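Local coordinates for KLLA0E03807p (Kluyveromyces lactis, PDB 3SQI), which probably binds centromeric DNA through this N-terminal DNA-binding domain of Ndc10, a platform on which the inner kinetochore of budding yeast assembles, at residues T201-V213 with Y222-R235. Sequence-based numbering, arbitrary orientation.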
ATOM      1  N   THR A 201      -5.670  -9.983   0.604  1.00 60.40           N
ATOM      2  CA  THR A 201      -6.277  -9.992   1.922  1.00 58.92           C
ATOM      3  C   THR A 201      -7.650  -9.350   1.855  1.00 57.04           C
ATOM      4  O   THR A 201      -8.639  -9.919   2.318  1.00 69.10           O
ATOM      5  CB  THR A 201      -5.403  -9.216   2.921  1.00 59.91           C
ATOM      6  OG1 THR A 201      -4.144  -9.894   3.081  1.00 61.52           O
ATOM      7  CG2 THR A 201      -6.108  -9.075   4.275  1.00 51.27           C
ATOM      8  N   MET A 202      -7.715  -8.171   1.255  1.00 56.83           N
ATOM      9  CA  MET A 202      -8.966  -7.439   1.199  1.00 69.17           C
ATOM     10  C   MET A 202     -10.004  -8.155   0.341  1.00 78.92           C
ATOM     11  O   MET A 202     -11.208  -7.992   0.537  1.00 86.22           O
ATOM     12  CB  MET A 202      -8.733  -6.038   0.659  1.00 64.45           C
ATOM     13  CG  MET A 202      -9.996  -5.205   0.604  1.00 71.70           C
ATOM     14  SD  MET A 202      -9.666  -3.660  -0.244  1.00 78.19           S
ATOM     15  CE  MET A 202      -8.427  -4.211  -1.416  1.00153.03           C
ATOM     16  N   ALA A 203      -9.530  -8.941  -0.617  1.00 68.98           N
ATOM     17  CA  ALA A 203     -10.414  -9.659  -1.520  1.00 73.14           C
ATOM     18  C   ALA A 203     -11.083 -10.787  -0.761  1.00 82.66           C
ATOM     19  O   ALA A 203     -12.308 -10.895  -0.759  1.00 95.05           O
ATOM     20  CB  ALA A 203      -9.645 -10.193  -2.719  1.00 63.53           C
ATOM     21  N   VAL A 204     -10.286 -11.618  -0.096  1.00 75.15           N
ATOM     22  CA  VAL A 204     -10.875 -12.684   0.701  1.00 67.92           C
ATOM     23  C   VAL A 204     -11.814 -12.080   1.732  1.00 73.46           C
ATOM     24  O   VAL A 204     -12.992 -12.443   1.815  1.00 91.57           O
ATOM     25  CB  VAL A 204      -9.828 -13.541   1.431  1.00 58.16           C
ATOM     26  CG1 VAL A 204     -10.522 -14.527   2.339  1.00 66.94           C
ATOM     27  CG2 VAL A 204      -8.946 -14.285   0.444  1.00 49.23           C
ATOM     28  N   TYR A 205     -11.288 -11.152   2.519  1.00 78.44           N
ATOM     29  CA  TYR A 205     -12.087 -10.544   3.569  1.00 75.54           C
ATOM     30  C   TYR A 205     -13.385  -9.989   3.014  1.00 76.24           C
ATOM     31  O   TYR A 205     -14.412 -10.028   3.680  1.00 80.62           O
ATOM     32  CB  TYR A 205     -11.317  -9.435   4.288  1.00 61.01           C
ATOM     33  CG  TYR A 205     -12.189  -8.594   5.202  1.00 64.05           C
ATOM     34  CD1 TYR A 205     -12.889  -9.171   6.252  1.00 61.96           C
ATOM     35  CD2 TYR A 205     -12.311  -7.221   5.016  1.00 65.28           C
ATOM     36  CE1 TYR A 205     -13.689  -8.406   7.087  1.00 74.48           C
ATOM     37  CE2 TYR A 205     -13.113  -6.447   5.852  1.00 59.46           C
ATOM     38  CZ  TYR A 205     -13.797  -7.044   6.886  1.00 71.00           C
ATOM     39  OH  TYR A 205     -14.594  -6.287   7.727  1.00 84.60           O
ATOM     40  N   TYR A 206     -13.341  -9.467   1.794  1.00 70.50           N
ATOM     41  CA  TYR A 206     -14.523  -8.832   1.230  1.00 83.13           C
ATOM     42  C   TYR A 206     -15.531  -9.847   0.710  1.00 85.68           C
ATOM     43  O   TYR A 206     -16.741  -9.611   0.741  1.00 82.54           O
ATOM     44  CB  TYR A 206     -14.144  -7.811   0.161  1.00 80.03           C
ATOM     45  CG  TYR A 206     -13.896  -6.437   0.736  1.00 80.87           C
ATOM     46  CD1 TYR A 206     -13.712  -5.335  -0.085  1.00 79.98           C
ATOM     47  CD2 TYR A 206     -13.850  -6.245   2.108  1.00 85.79           C
ATOM     48  CE1 TYR A 206     -13.492  -4.079   0.446  1.00 77.79           C
ATOM     49  CE2 TYR A 206     -13.632  -4.998   2.647  1.00 86.48           C
ATOM     50  CZ  TYR A 206     -13.452  -3.918   1.814  1.00 87.95           C
ATOM     51  OH  TYR A 206     -13.235  -2.677   2.361  1.00 91.01           O
ATOM     52  N   TYR A 207     -15.032 -10.983   0.239  1.00 77.95           N
ATOM     53  CA  TYR A 207     -15.915 -12.082  -0.112  1.00 78.07           C
ATOM     54  C   TYR A 207     -16.647 -12.524   1.147  1.00 79.24           C
ATOM     55  O   TYR A 207     -17.872 -12.623   1.164  1.00 85.72           O
ATOM     56  CB  TYR A 207     -15.125 -13.245  -0.704  1.00 82.91           C
ATOM     57  CG  TYR A 207     -15.993 -14.357  -1.251  1.00 96.96           C
ATOM     58  CD1 TYR A 207     -16.624 -14.233  -2.484  1.00 98.49           C
ATOM     59  CD2 TYR A 207     -16.180 -15.535  -0.536  1.00101.04           C
ATOM     60  CE1 TYR A 207     -17.416 -15.250  -2.987  1.00 93.20           C
ATOM     61  CE2 TYR A 207     -16.970 -16.557  -1.035  1.00 95.86           C
ATOM     62  CZ  TYR A 207     -17.583 -16.409  -2.259  1.00 88.40           C
ATOM     63  OH  TYR A 207     -18.366 -17.425  -2.754  1.00109.24           O
ATOM     64  N   LEU A 208     -15.890 -12.772   2.210  1.00 81.04           N
ATOM     65  CA  LEU A 208     -16.481 -13.174   3.481  1.00 76.44           C
ATOM     66  C   LEU A 208     -17.483 -12.143   4.001  1.00 75.39           C
ATOM     67  O   LEU A 208     -18.540 -12.489   4.526  1.00 90.49           O
ATOM     68  CB  LEU A 208     -15.384 -13.405   4.523  1.00 74.10           C
ATOM     69  CG  LEU A 208     -14.384 -14.519   4.202  1.00 76.10           C
ATOM     70  CD1 LEU A 208     -13.479 -14.767   5.392  1.00 75.01           C
ATOM     71  CD2 LEU A 208     -15.108 -15.795   3.827  1.00 66.94           C
ATOM     72  N   ARG A 209     -17.134 -10.872   3.850  1.00 73.30           N
ATOM     73  CA  ARG A 209     -17.922  -9.774   4.390  1.00 80.20           C
ATOM     74  C   ARG A 209     -19.236  -9.645   3.642  1.00 81.81           C
ATOM     75  O   ARG A 209     -20.296  -9.458   4.239  1.00 86.82           O
ATOM     76  CB  ARG A 209     -17.125  -8.470   4.273  1.00 82.25           C
ATOM     77  CG  ARG A 209     -17.852  -7.209   4.734  1.00 83.41           C
ATOM     78  CD  ARG A 209     -16.886  -6.024   4.741  1.00 86.63           C
ATOM     79  NE  ARG A 209     -17.547  -4.736   4.945  1.00 89.66           N
ATOM     80  CZ  ARG A 209     -16.942  -3.558   4.806  1.00 80.68           C
ATOM     81  NH1 ARG A 209     -15.659  -3.504   4.459  1.00 67.25           N
ATOM     82  NH2 ARG A 209     -17.620  -2.434   5.007  1.00 77.62           N
ATOM     83  N   PHE A 210     -19.161  -9.777   2.326  1.00 80.74           N
ATOM     84  CA  PHE A 210     -20.288  -9.447   1.471  1.00 87.98           C
ATOM     85  C   PHE A 210     -21.104 -10.646   0.994  1.00 84.36           C
ATOM     86  O   PHE A 210     -22.298 -10.739   1.275  1.00 74.82           O
ATOM     87  CB  PHE A 210     -19.812  -8.601   0.303  1.00 89.12           C
ATOM     88  CG  PHE A 210     -19.477  -7.206   0.695  1.00 89.84           C
ATOM     89  CD1 PHE A 210     -20.476  -6.345   1.112  1.00 91.24           C
ATOM     90  CD2 PHE A 210     -18.170  -6.753   0.667  1.00100.37           C
ATOM     91  CE1 PHE A 210     -20.186  -5.054   1.483  1.00102.21           C
ATOM     92  CE2 PHE A 210     -17.867  -5.459   1.040  1.00106.08           C
ATOM     93  CZ  PHE A 210     -18.878  -4.606   1.448  1.00106.80           C
ATOM     94  N   HIS A 211     -20.471 -11.537   0.243  1.00108.39           N
ATOM     95  CA  HIS A 211     -21.102 -12.793  -0.123  1.00115.39           C
ATOM     96  C   HIS A 211     -21.444 -13.588   1.141  1.00109.73           C
ATOM     97  O   HIS A 211     -22.528 -14.165   1.258  1.00113.48           O
ATOM     98  CB  HIS A 211     -20.176 -13.599  -1.036  1.00116.57           C
ATOM     99  CG  HIS A 211     -20.708 -14.949  -1.401  1.00121.58           C
ATOM    100  ND1 HIS A 211     -20.596 -15.473  -2.671  1.00127.61           N
ATOM    101  CD2 HIS A 211     -21.345 -15.889  -0.663  1.00124.48           C
ATOM    102  CE1 HIS A 211     -21.148 -16.673  -2.701  1.00131.97           C
ATOM    103  NE2 HIS A 211     -21.608 -16.950  -1.494  1.00136.39           N
ATOM    104  N   GLY A 212     -20.519 -13.599   2.093  1.00 95.01           N
ATOM    105  CA  GLY A 212     -20.677 -14.406   3.287  1.00 97.23           C
ATOM    106  C   GLY A 212     -20.424 -15.855   2.941  1.00106.76           C
ATOM    107  O   GLY A 212     -20.039 -16.165   1.817  1.00111.74           O
ATOM    108  N   VAL A 213     -20.625 -16.748   3.901  1.00118.72           N
ATOM    109  CA  VAL A 213     -20.560 -18.174   3.611  1.00123.86           C
ATOM    110  C   VAL A 213     -21.898 -18.834   3.914  1.00126.08           C
ATOM    111  O   VAL A 213     -22.369 -18.829   5.054  1.00117.75           O
ATOM    112  CB  VAL A 213     -19.427 -18.874   4.380  1.00116.55           C
ATOM    113  CG1 VAL A 213     -19.361 -20.349   3.999  1.00104.65           C
ATOM    114  CG2 VAL A 213     -18.097 -18.186   4.102  1.00 97.49           C
ATOM    115  N   TYR A 222     -24.646  -7.410  -1.163  1.00116.50           N
ATOM    116  CA  TYR A 222     -23.987  -6.423  -2.012  1.00114.60           C
ATOM    117  C   TYR A 222     -24.912  -5.239  -2.266  1.00117.31           C
ATOM    118  O   TYR A 222     -24.570  -4.317  -3.005  1.00109.51           O
ATOM    119  CB  TYR A 222     -23.559  -7.039  -3.346  1.00115.43           C
ATOM    120  CG  TYR A 222     -22.442  -8.064  -3.263  1.00109.36           C
ATOM    121  CD1 TYR A 222     -21.129  -7.679  -2.987  1.00100.14           C
ATOM    122  CD2 TYR A 222     -22.696  -9.411  -3.487  1.00100.06           C
ATOM    123  CE1 TYR A 222     -20.102  -8.622  -2.924  1.00 99.09           C
ATOM    124  CE2 TYR A 222     -21.688 -10.355  -3.425  1.00106.62           C
ATOM    125  CZ  TYR A 222     -20.396  -9.962  -3.142  1.00116.02           C
ATOM    126  OH  TYR A 222     -19.404 -10.918  -3.086  1.00123.21           O
ATOM    127  N   GLN A 223     -26.095  -5.276  -1.660  1.00128.92           N
ATOM    128  CA  GLN A 223     -27.100  -4.248  -1.900  1.00140.45           C
ATOM    129  C   GLN A 223     -26.796  -2.956  -1.151  1.00137.56           C
ATOM    130  O   GLN A 223     -27.097  -1.865  -1.635  1.00137.79           O
ATOM    131  CB  GLN A 223     -28.494  -4.752  -1.512  1.00152.12           C
ATOM    132  CG  GLN A 223     -28.903  -6.059  -2.172  1.00158.24           C
ATOM    133  CD  GLN A 223     -28.245  -7.269  -1.533  1.00157.08           C
ATOM    134  OE1 GLN A 223     -28.253  -7.421  -0.312  1.00164.25           O
ATOM    135  NE2 GLN A 223     -27.666  -8.133  -2.359  1.00145.60           N
ATOM    136  N   ILE A 224     -26.190  -3.077   0.024  1.00135.80           N
ATOM    137  CA  ILE A 224     -26.002  -1.920   0.894  1.00137.47           C
ATOM    138  C   ILE A 224     -24.950  -0.936   0.381  1.00140.15           C
ATOM    139  O   ILE A 224     -24.776   0.144   0.946  1.00148.29           O
ATOM    140  CB  ILE A 224     -25.667  -2.337   2.347  1.00132.30           C
ATOM    141  CG1 ILE A 224     -24.150  -2.369   2.582  1.00117.06           C
ATOM    142  CG2 ILE A 224     -26.323  -3.669   2.680  1.00142.82           C
ATOM    143  CD1 ILE A 224     -23.449  -3.581   2.009  1.00102.96           C
ATOM    144  N   LEU A 225     -24.252  -1.306  -0.689  1.00131.12           N
ATOM    145  CA  LEU A 225     -23.243  -0.429  -1.279  1.00121.39           C
ATOM    146  C   LEU A 225     -23.858   0.819  -1.912  1.00129.65           C
ATOM    147  O   LEU A 225     -23.144   1.710  -2.369  1.00130.52           O
ATOM    148  CB  LEU A 225     -22.352  -1.180  -2.272  1.00104.02           C
ATOM    149  CG  LEU A 225     -21.455  -2.233  -1.611  1.00104.80           C
ATOM    150  CD1 LEU A 225     -22.160  -3.575  -1.567  1.00119.39           C
ATOM    151  CD2 LEU A 225     -20.124  -2.367  -2.322  1.00 92.84           C
ATOM    152  N   SER A 226     -25.187   0.864  -1.947  1.00138.39           N
ATOM    153  CA  SER A 226     -25.914   2.045  -2.402  1.00151.89           C
ATOM    154  C   SER A 226     -26.567   2.783  -1.232  1.00165.72           C
ATOM    155  O   SER A 226     -26.247   3.941  -0.952  1.00174.50           O
ATOM    156  CB  SER A 226     -26.968   1.660  -3.441  1.00155.36           C
ATOM    157  OG  SER A 226     -26.356   1.086  -4.580  1.00154.75           O
ATOM    158  N   GLN A 227     -27.477   2.096  -0.549  1.00164.01           N
ATOM    159  CA  GLN A 227     -28.262   2.679   0.537  1.00166.59           C
ATOM    160  C   GLN A 227     -27.421   3.322   1.650  1.00169.48           C
ATOM    161  O   GLN A 227     -27.932   4.119   2.438  1.00175.84           O
ATOM    162  CB  GLN A 227     -29.202   1.617   1.119  1.00158.71           C
ATOM    163  CG  GLN A 227     -28.534   0.266   1.342  1.00152.62           C
ATOM    164  CD  GLN A 227     -29.530  -0.875   1.472  1.00157.94           C
ATOM    165  OE1 GLN A 227     -29.146  -2.042   1.579  1.00151.77           O
ATOM    166  NE2 GLN A 227     -30.817  -0.544   1.458  1.00165.02           N
ATOM    167  N   LEU A 228     -26.139   2.971   1.717  1.00159.19           N
ATOM    168  CA  LEU A 228     -25.247   3.529   2.733  1.00152.82           C
ATOM    169  C   LEU A 228     -24.356   4.642   2.189  1.00142.80           C
ATOM    170  O   LEU A 228     -23.873   4.572   1.058  1.00131.77           O
ATOM    171  CB  LEU A 228     -24.387   2.433   3.360  1.00149.76           C
ATOM    172  CG  LEU A 228     -25.083   1.578   4.416  1.00155.44           C
ATOM    173  CD1 LEU A 228     -24.153   0.491   4.929  1.00148.45           C
ATOM    174  CD2 LEU A 228     -25.570   2.457   5.556  1.00164.70           C
ATOM    175  N   GLU A 229     -24.154   5.674   3.002  1.00144.32           N
ATOM    176  CA  GLU A 229     -23.354   6.829   2.605  1.00148.11           C
ATOM    177  C   GLU A 229     -21.846   6.627   2.767  1.00137.53           C
ATOM    178  O   GLU A 229     -21.058   7.104   1.949  1.00133.42           O
ATOM    179  CB  GLU A 229     -23.816   8.084   3.350  1.00159.32           C
ATOM    180  CG  GLU A 229     -25.316   8.359   3.237  1.00175.49           C
ATOM    181  CD  GLU A 229     -25.791   8.527   1.797  1.00185.30           C
ATOM    182  OE1 GLU A 229     -24.951   8.484   0.872  1.00187.88           O
ATOM    183  OE2 GLU A 229     -27.012   8.702   1.592  1.00186.23           O
ATOM    184  N   HIS A 230     -21.444   5.931   3.825  1.00129.53           N
ATOM    185  CA  HIS A 230     -20.025   5.691   4.081  1.00122.42           C
ATOM    186  C   HIS A 230     -19.752   4.205   4.290  1.00110.85           C
ATOM    187  O   HIS A 230     -20.202   3.618   5.270  1.00113.99           O
ATOM    188  CB  HIS A 230     -19.560   6.505   5.299  1.00120.58           C
ATOM    189  CG  HIS A 230     -18.183   6.158   5.780  1.00111.50           C
ATOM    190  ND1 HIS A 230     -17.903   5.876   7.099  1.00112.58           N
ATOM    191  CD2 HIS A 230     -17.008   6.051   5.116  1.00114.72           C
ATOM    192  CE1 HIS A 230     -16.614   5.611   7.228  1.00112.83           C
ATOM    193  NE2 HIS A 230     -16.048   5.709   6.041  1.00113.34           N
ATOM    194  N   ILE A 231     -19.015   3.596   3.369  1.00101.41           N
ATOM    195  CA  ILE A 231     -18.665   2.191   3.506  1.00101.82           C
ATOM    196  C   ILE A 231     -17.237   2.069   4.005  1.00102.68           C
ATOM    197  O   ILE A 231     -16.294   2.308   3.252  1.00104.91           O
ATOM    198  CB  ILE A 231     -18.774   1.453   2.163  1.00101.83           C
ATOM    199  CG1 ILE A 231     -20.155   1.679   1.541  1.00111.32           C
ATOM    200  CG2 ILE A 231     -18.490  -0.030   2.348  1.00 92.41           C
ATOM    201  CD1 ILE A 231     -21.302   1.393   2.485  1.00118.90           C
ATOM    202  N   PRO A 232     -17.070   1.687   5.281  1.00 97.90           N
ATOM    203  CA  PRO A 232     -15.743   1.599   5.908  1.00 99.16           C
ATOM    204  C   PRO A 232     -14.936   0.408   5.402  1.00102.73           C
ATOM    205  O   PRO A 232     -15.504  -0.659   5.160  1.00112.71           O
ATOM    206  CB  PRO A 232     -16.067   1.431   7.397  1.00 90.66           C
ATOM    207  CG  PRO A 232     -17.420   0.827   7.420  1.00 92.96           C
ATOM    208  CD  PRO A 232     -18.153   1.383   6.228  1.00 93.61           C
ATOM    209  N   ILE A 233     -13.629   0.593   5.248  1.00 94.99           N
ATOM    210  CA  ILE A 233     -12.762  -0.456   4.716  1.00 90.16           C
ATOM    211  C   ILE A 233     -12.827  -1.741   5.542  1.00 89.09           C
ATOM    212  O   ILE A 233     -12.669  -2.838   5.010  1.00 91.72           O
ATOM    213  CB  ILE A 233     -11.303   0.018   4.615  1.00 86.82           C
ATOM    214  CG1 ILE A 233     -11.233   1.315   3.814  1.00 83.63           C
ATOM    215  CG2 ILE A 233     -10.435  -1.050   3.959  1.00 76.92           C
ATOM    216  CD1 ILE A 233     -11.561   1.134   2.357  1.00 69.41           C
ATOM    217  N   ILE A 234     -13.037  -1.598   6.847  1.00 86.89           N
ATOM    218  CA  ILE A 234     -13.310  -2.747   7.704  1.00 90.93           C
ATOM    219  C   ILE A 234     -14.409  -2.370   8.705  1.00 98.54           C
ATOM    220  O   ILE A 234     -14.379  -1.294   9.301  1.00 93.26           O
ATOM    221  CB  ILE A 234     -12.026  -3.309   8.412  1.00 75.19           C
ATOM    222  CG1 ILE A 234     -11.756  -2.625   9.743  1.00101.53           C
ATOM    223  CG2 ILE A 234     -10.792  -3.196   7.526  1.00 70.93           C
ATOM    224  CD1 ILE A 234     -10.455  -3.082  10.368  1.00108.18           C
ATOM    225  N   ARG A 235     -15.401  -3.239   8.864  1.00 93.87           N
ATOM    226  CA  ARG A 235     -16.552  -2.889   9.683  1.00 94.36           C
ATOM    227  C   ARG A 235     -16.416  -3.391  11.113  1.00107.13           C
ATOM    228  O   ARG A 235     -15.866  -4.463  11.355  1.00109.41           O
ATOM    229  CB  ARG A 235     -17.854  -3.400   9.059  1.00101.87           C
ATOM    230  CG  ARG A 235     -17.951  -4.910   8.934  1.00104.49           C
ATOM    231  CD  ARG A 235     -19.408  -5.368   8.902  1.00112.49           C
ATOM    232  NE  ARG A 235     -20.027  -5.356  10.228  1.00118.73           N
ATOM    233  CZ  ARG A 235     -21.311  -5.616  10.457  1.00113.46           C
ATOM    234  NH1 ARG A 235     -22.118  -5.898   9.450  1.00114.80           N
ATOM    235  NH2 ARG A 235     -21.793  -5.591  11.692  1.00113.03           N
TER
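Arg209 reaches from helix 198-210 to the loop 228-235 and grips the carbonyl of Pro232 end-on, NH1 lying 2.9 Å and NH2 2.8 Å from Pro232 O. The oxygen lies at the edge of the guanidinium, near its plane, and both nitrogens sit in the carbonyl plane; because two N-H groups converge on one oxygen, both bonds are bent. With CG anti to the backbone N (chi1 177°), an extended chain carries the guanidinium out to the loop. Tyr206 takes the next carbonyl: its hydroxyl donates to Ile233 O at 2.7 Å, tilted from the carbonyl plane. One turn from Arg209, Tyr205 OH accepts a weak bond from Arg235 N at 3.4 Å.

Past this polar row the packing turns apolar. Flat, apolar Phe210 suits a site between the guanidinium, where its CZ lies over one face toward the rim, and Ile224, Leu225 and Tyr222. Ile224 CD1 meets its ring edge, 3.6 Å from Phe210 CE1; the Tyr222 ring lies nearly parallel (20°) but slid apart. Farther out, Met202 backs the Tyr206 ring, Asp220 forms a salt bridge with Arg235, and helix 332-355 touches Tyr206.

Were Arg209 exchanged for an alanine, the Pro232 carbonyl would probably lose both of these donors and the loop a tie to the helix. Side-chain donors from the helix thus satisfy the Pro232 and Ile233 carbonyls, fastening an irregular segment within the CBF3 subunit domain 2 region, its nearest atom about 4 Å from the bound DNA.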